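Long-range contact in molybdate-binding protein MolA (Haemophilus influenzae, PDB 3PSH), which binds molybdate and tungstate in the periplasm and serves the MolBC ABC transporter in low-affinity molybdate import: residues I3-P15 against P108-K122. Residues are numbered along the deposited sequence; the frame is centred on the assembly and turned at random.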
loop_
_atom_site.group_PDB
_atom_site.type_symbol
_atom_site.label_atom_id
_atom_site.label_comp_id
_atom_site.label_asym_id
_atom_site.label_seq_id
_atom_site.Cartn_x
_atom_site.Cartn_y
_atom_site.Cartn_z
ATOM N N ILE A 3 23.844 3.921 12.311
ATOM C CA ILE A 3 22.623 4.457 12.954
ATOM C C ILE A 3 21.682 5.032 11.906
ATOM O O ILE A 3 22.079 5.793 11.021
ATOM C CB ILE A 3 23.002 5.524 14.027
ATOM C CG1 ILE A 3 23.886 4.904 15.122
ATOM C CG2 ILE A 3 21.838 6.100 14.676
ATOM C CD1 ILE A 3 24.578 6.009 15.948
ATOM N N ILE A 4 20.409 4.608 12.005
ATOM C CA ILE A 4 19.388 5.187 11.112
ATOM C C ILE A 4 18.313 5.843 11.929
ATOM O O ILE A 4 18.254 5.623 13.093
ATOM C CB ILE A 4 18.796 4.128 10.095
ATOM C CG1 ILE A 4 18.038 2.983 10.841
ATOM C CG2 ILE A 4 19.885 3.638 9.136
ATOM C CD1 ILE A 4 16.546 3.271 11.229
ATOM N N THR A 5 17.470 6.674 11.277
ATOM C CA THR A 5 16.263 7.212 11.913
ATOM C C THR A 5 15.074 6.597 11.179
ATOM O O THR A 5 14.944 6.659 9.964
ATOM C CB THR A 5 16.169 8.729 11.867
ATOM O OG1 THR A 5 17.368 9.251 12.477
ATOM C CG2 THR A 5 14.969 9.257 12.598
ATOM N N ASP A 6 14.291 5.922 11.953
ATOM C CA ASP A 6 13.087 5.229 11.350
ATOM C C ASP A 6 11.887 6.221 11.319
ATOM O O ASP A 6 11.962 7.366 11.780
ATOM C CB ASP A 6 12.791 3.908 12.095
ATOM C CG ASP A 6 12.004 4.073 13.385
ATOM O OD1 ASP A 6 11.572 5.211 13.793
ATOM O OD2 ASP A 6 11.762 3.018 14.018
ATOM N N GLN A 7 10.769 5.692 10.819
ATOM C CA GLN A 7 9.601 6.545 10.572
ATOM C C GLN A 7 8.716 6.827 11.839
ATOM O O GLN A 7 7.583 7.434 11.790
ATOM C CB GLN A 7 8.871 6.019 9.333
ATOM C CG GLN A 7 9.741 6.189 8.101
ATOM C CD GLN A 7 8.929 6.020 6.807
ATOM O OE1 GLN A 7 8.375 4.978 6.600
ATOM N NE2 GLN A 7 9.078 6.927 5.870
ATOM N N LEU A 8 9.179 6.359 13.012
ATOM C CA LEU A 8 8.650 6.828 14.264
ATOM C C LEU A 8 9.691 7.820 14.881
ATOM O O LEU A 8 9.608 8.151 16.145
ATOM C CB LEU A 8 8.342 5.595 15.144
ATOM C CG LEU A 8 7.158 4.622 14.833
ATOM C CD1 LEU A 8 7.034 3.599 15.894
ATOM C CD2 LEU A 8 5.921 5.435 14.748
ATOM N N ASP A 9 10.672 8.248 14.059
ATOM C CA ASP A 9 11.766 9.195 14.526
ATOM C C ASP A 9 12.633 8.575 15.668
ATOM O O ASP A 9 13.253 9.280 16.506
ATOM C CB ASP A 9 11.135 10.524 14.953
ATOM C CG ASP A 9 10.482 11.323 13.733
ATOM O OD1 ASP A 9 10.730 11.030 12.545
ATOM O OD2 ASP A 9 9.701 12.249 14.081
ATOM N N ARG A 10 12.680 7.245 15.626
ATOM C CA ARG A 10 13.560 6.501 16.529
ATOM C C ARG A 10 14.926 6.356 15.922
ATOM O O ARG A 10 15.072 5.974 14.747
ATOM C CB ARG A 10 12.978 5.127 16.798
ATOM C CG ARG A 10 11.623 5.217 17.507
ATOM C CD ARG A 10 10.886 3.853 17.417
ATOM N NE ARG A 10 11.569 2.813 18.235
ATOM C CZ ARG A 10 12.291 1.797 17.733
ATOM N NH1 ARG A 10 12.537 1.685 16.437
ATOM N NH2 ARG A 10 12.835 0.940 18.624
ATOM N N LYS A 11 15.967 6.654 16.720
ATOM C CA LYS A 11 17.347 6.384 16.255
ATOM C C LYS A 11 17.596 4.888 16.569
ATOM O O LYS A 11 17.445 4.449 17.787
ATOM C CB LYS A 11 18.385 7.145 17.056
ATOM C CG LYS A 11 18.167 8.654 16.940
ATOM C CD LYS A 11 18.423 9.214 15.505
ATOM C CE LYS A 11 18.119 10.747 15.483
ATOM N NZ LYS A 11 17.960 11.321 14.099
ATOM N N VAL A 12 18.043 4.155 15.549
ATOM C CA VAL A 12 18.235 2.706 15.646
ATOM C C VAL A 12 19.631 2.336 15.139
ATOM O O VAL A 12 20.076 2.653 13.996
ATOM C CB VAL A 12 17.199 1.870 14.769
ATOM C CG1 VAL A 12 17.316 0.366 14.983
ATOM C CG2 VAL A 12 15.804 2.298 15.051
ATOM N N THR A 13 20.269 1.575 15.999
ATOM C CA THR A 13 21.616 1.039 15.591
ATOM C C THR A 13 21.502 -0.328 15.015
ATOM O O THR A 13 20.871 -1.219 15.654
ATOM C CB THR A 13 22.600 1.027 16.805
ATOM O OG1 THR A 13 22.677 2.355 17.340
ATOM C CG2 THR A 13 23.970 0.649 16.339
ATOM N N ILE A 14 22.040 -0.504 13.814
ATOM C CA ILE A 14 21.892 -1.841 13.147
ATOM C C ILE A 14 23.263 -2.313 12.698
ATOM O O ILE A 14 24.162 -1.484 12.527
ATOM C CB ILE A 14 20.941 -1.791 11.939
ATOM C CG1 ILE A 14 21.472 -0.769 10.894
ATOM C CG2 ILE A 14 19.502 -1.310 12.431
ATOM C CD1 ILE A 14 20.575 -0.718 9.616
ATOM N N PRO A 15 23.393 -3.596 12.412
ATOM C CA PRO A 15 24.657 -4.077 11.850
ATOM C C PRO A 15 24.984 -3.421 10.499
ATOM O O PRO A 15 24.117 -2.892 9.776
ATOM C CB PRO A 15 24.360 -5.552 11.589
ATOM C CG PRO A 15 23.345 -5.916 12.590
ATOM C CD PRO A 15 22.448 -4.706 12.645
ATOM N N PRO A 108 17.337 -5.053 16.919
ATOM C CA PRO A 108 16.978 -3.677 16.440
ATOM C C PRO A 108 15.590 -3.769 15.727
ATOM O O PRO A 108 15.286 -4.737 15.033
ATOM C CB PRO A 108 18.105 -3.335 15.397
ATOM C CG PRO A 108 19.172 -4.370 15.708
ATOM C CD PRO A 108 18.531 -5.576 16.239
ATOM N N VAL A 109 14.815 -2.701 15.885
ATOM C CA VAL A 109 13.497 -2.599 15.269
ATOM C C VAL A 109 13.435 -1.311 14.407
ATOM O O VAL A 109 13.865 -0.240 14.865
ATOM C CB VAL A 109 12.450 -2.373 16.411
ATOM C CG1 VAL A 109 11.002 -1.925 15.805
ATOM C CG2 VAL A 109 12.243 -3.638 17.217
ATOM N N VAL A 110 12.886 -1.443 13.201
ATOM C CA VAL A 110 12.804 -0.314 12.306
ATOM C C VAL A 110 11.335 -0.224 11.874
ATOM O O VAL A 110 10.795 -1.174 11.286
ATOM C CB VAL A 110 13.606 -0.544 11.028
ATOM C CG1 VAL A 110 13.437 0.660 9.978
ATOM C CG2 VAL A 110 15.074 -0.641 11.385
ATOM N N ALA A 111 10.711 0.869 12.335
ATOM C CA ALA A 111 9.221 1.130 12.111
ATOM C C ALA A 111 9.038 1.863 10.789
ATOM O O ALA A 111 9.842 2.850 10.459
ATOM C CB ALA A 111 8.678 1.958 13.293
ATOM N N ILE A 112 8.122 1.356 9.975
ATOM C CA ILE A 112 7.915 1.963 8.664
ATOM C C ILE A 112 6.442 2.424 8.571
ATOM O O ILE A 112 5.526 1.682 8.840
ATOM C CB ILE A 112 8.189 0.944 7.566
ATOM C CG1 ILE A 112 9.694 0.568 7.504
ATOM C CG2 ILE A 112 7.708 1.516 6.124
ATOM C CD1 ILE A 112 10.736 1.674 7.084
ATOM N N SER A 113 6.292 3.692 8.161
ATOM C CA SER A 113 4.947 4.222 8.000
ATOM C C SER A 113 4.711 4.594 6.535
ATOM O O SER A 113 3.540 4.806 6.201
ATOM C CB SER A 113 4.776 5.546 8.745
ATOM O OG SER A 113 5.679 6.498 8.247
ATOM N N LEU A 114 5.781 4.799 5.711
ATOM C CA LEU A 114 5.596 5.372 4.354
ATOM C C LEU A 114 4.835 6.732 4.394
ATOM O O LEU A 114 4.169 7.166 3.385
ATOM C CB LEU A 114 4.887 4.372 3.415
ATOM C CG LEU A 114 5.628 3.026 3.375
ATOM C CD1 LEU A 114 4.852 2.119 2.353
ATOM C CD2 LEU A 114 7.078 3.155 2.978
ATOM N N ARG A 115 4.950 7.429 5.497
ATOM C CA ARG A 115 4.372 8.759 5.662
ATOM C C ARG A 115 5.290 9.675 6.503
ATOM O O ARG A 115 5.928 9.271 7.515
ATOM C CB ARG A 115 2.933 8.630 6.235
ATOM C CG ARG A 115 2.675 8.659 7.699
ATOM C CD ARG A 115 1.193 8.945 7.967
ATOM N NE ARG A 115 0.926 8.695 9.365
ATOM C CZ ARG A 115 0.399 7.594 9.824
ATOM N NH1 ARG A 115 0.066 6.551 9.040
ATOM N NH2 ARG A 115 0.249 7.492 11.093
ATOM N N THR A 116 5.348 10.933 6.142
ATOM C CA THR A 116 5.946 11.920 7.077
ATOM C C THR A 116 4.750 12.470 7.866
ATOM O O THR A 116 4.142 11.768 8.685
ATOM C CB THR A 116 6.851 12.958 6.317
ATOM O OG1 THR A 116 6.084 13.562 5.278
ATOM C CG2 THR A 116 8.072 12.316 5.713
ATOM N N GLY A 117 4.386 13.701 7.641
ATOM C CA GLY A 117 3.273 14.286 8.341
ATOM C C GLY A 117 3.615 14.681 9.769
ATOM O O GLY A 117 4.767 14.565 10.224
ATOM N N GLU A 118 2.567 15.114 10.461
ATOM C CA GLU A 118 2.621 15.532 11.866
ATOM C C GLU A 118 3.318 14.413 12.733
ATOM O O GLU A 118 2.897 13.233 12.748
ATOM C CB GLU A 118 1.144 15.745 12.323
ATOM C CG GLU A 118 0.400 17.089 11.936
ATOM C CD GLU A 118 0.138 17.320 10.463
ATOM O OE1 GLU A 118 -0.058 16.357 9.686
ATOM O OE2 GLU A 118 0.090 18.532 10.097
ATOM N N VAL A 119 4.371 14.791 13.452
ATOM C CA VAL A 119 4.998 13.906 14.449
ATOM C C VAL A 119 4.132 13.206 15.465
ATOM O O VAL A 119 4.373 12.015 15.753
ATOM C CB VAL A 119 6.088 14.634 15.255
ATOM C CG1 VAL A 119 7.472 14.218 14.819
ATOM C CG2 VAL A 119 5.875 16.207 15.258
ATOM N N GLY A 120 3.129 13.908 16.044
ATOM C CA GLY A 120 2.249 13.248 17.016
ATOM C C GLY A 120 1.383 12.129 16.477
ATOM O O GLY A 120 0.903 11.303 17.234
ATOM N N GLU A 121 1.234 12.101 15.140
ATOM C CA GLU A 121 0.381 11.145 14.388
ATOM C C GLU A 121 1.136 9.955 13.836
ATOM O O GLU A 121 0.504 9.027 13.341
ATOM C CB GLU A 121 -0.308 11.912 13.214
ATOM C CG GLU A 121 -1.183 13.019 13.805
ATOM C CD GLU A 121 -2.398 12.411 14.521
ATOM O OE1 GLU A 121 -3.235 11.727 13.884
ATOM O OE2 GLU A 121 -2.542 12.600 15.775
ATOM N N LYS A 122 2.461 10.002 13.923
ATOM C CA LYS A 122 3.332 9.025 13.253
ATOM C C LYS A 122 3.005 7.574 13.712
ATOM O O LYS A 122 3.099 6.616 12.895
ATOM C CB LYS A 122 4.818 9.462 13.447
ATOM C CG LYS A 122 5.469 10.143 12.167
ATOM C CD LYS A 122 6.920 10.625 12.475
ATOM C CE LYS A 122 7.338 11.770 11.565
ATOM N NZ LYS A 122 8.465 11.447 10.624
HETATM O O HOH W 1 15.373 -0.636 18.113
#
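Q7 spans the end of strand 109-112 and the loop after it. Its CB lies against S113 OG and the carbonyl O of A111, the latter also accepting from Q7 N; CG runs on past the same two atoms, and CD comes close to L114 N and S113 OG. An extended chain beyond CG (chi2 -165°) delivers OE1 to two backbone amides, S113 N at 2.9 Å and L114 N at 2.7 Å, both above the same face of the amide. NE2 turns to helix 132-151, giving hydrogen bonds to G139 O and Q142 OE1. An amide suits this buried place because its oxygen can accept both loop N-H groups while its nitrogen donates to the helix.

D6, one residue earlier, works with both oxygens. Its OD1 takes L8 N and R10 N from opposite faces, the first closing an Asx turn. OD2 accepts A111 N (2.9 Å) on one face and R10 NH1 in a salt bridge on the other, so four donors fix the carboxylate and probably stabilise its charge. R10, bent at chi3 (69°), also gives NH1 to V109 O at 2.8 Å, in its own guanidinium plane, while a water joins NH2 to V109 N. The small A111 lets L8 CG press tightly on its CB at 3.4 Å. Further out, D9 OD1 receives K122 NZ on its syn side in a salt bridge, the lysine being long enough to reach past Q7 O. V12 CG1 and I14 CG2 cover P108 CB, apolar residues meeting carbon to carbon.

The hairpin of strands 2-5 and 11-14 packs along 109-112, an outermost strand of a parallel four-stranded sheet that pairs with 87-91 on its other edge. Helix 132-151 touches both I4 and V110, and L114 leans on helix 26-34 beside Q27, a molybdate ligand.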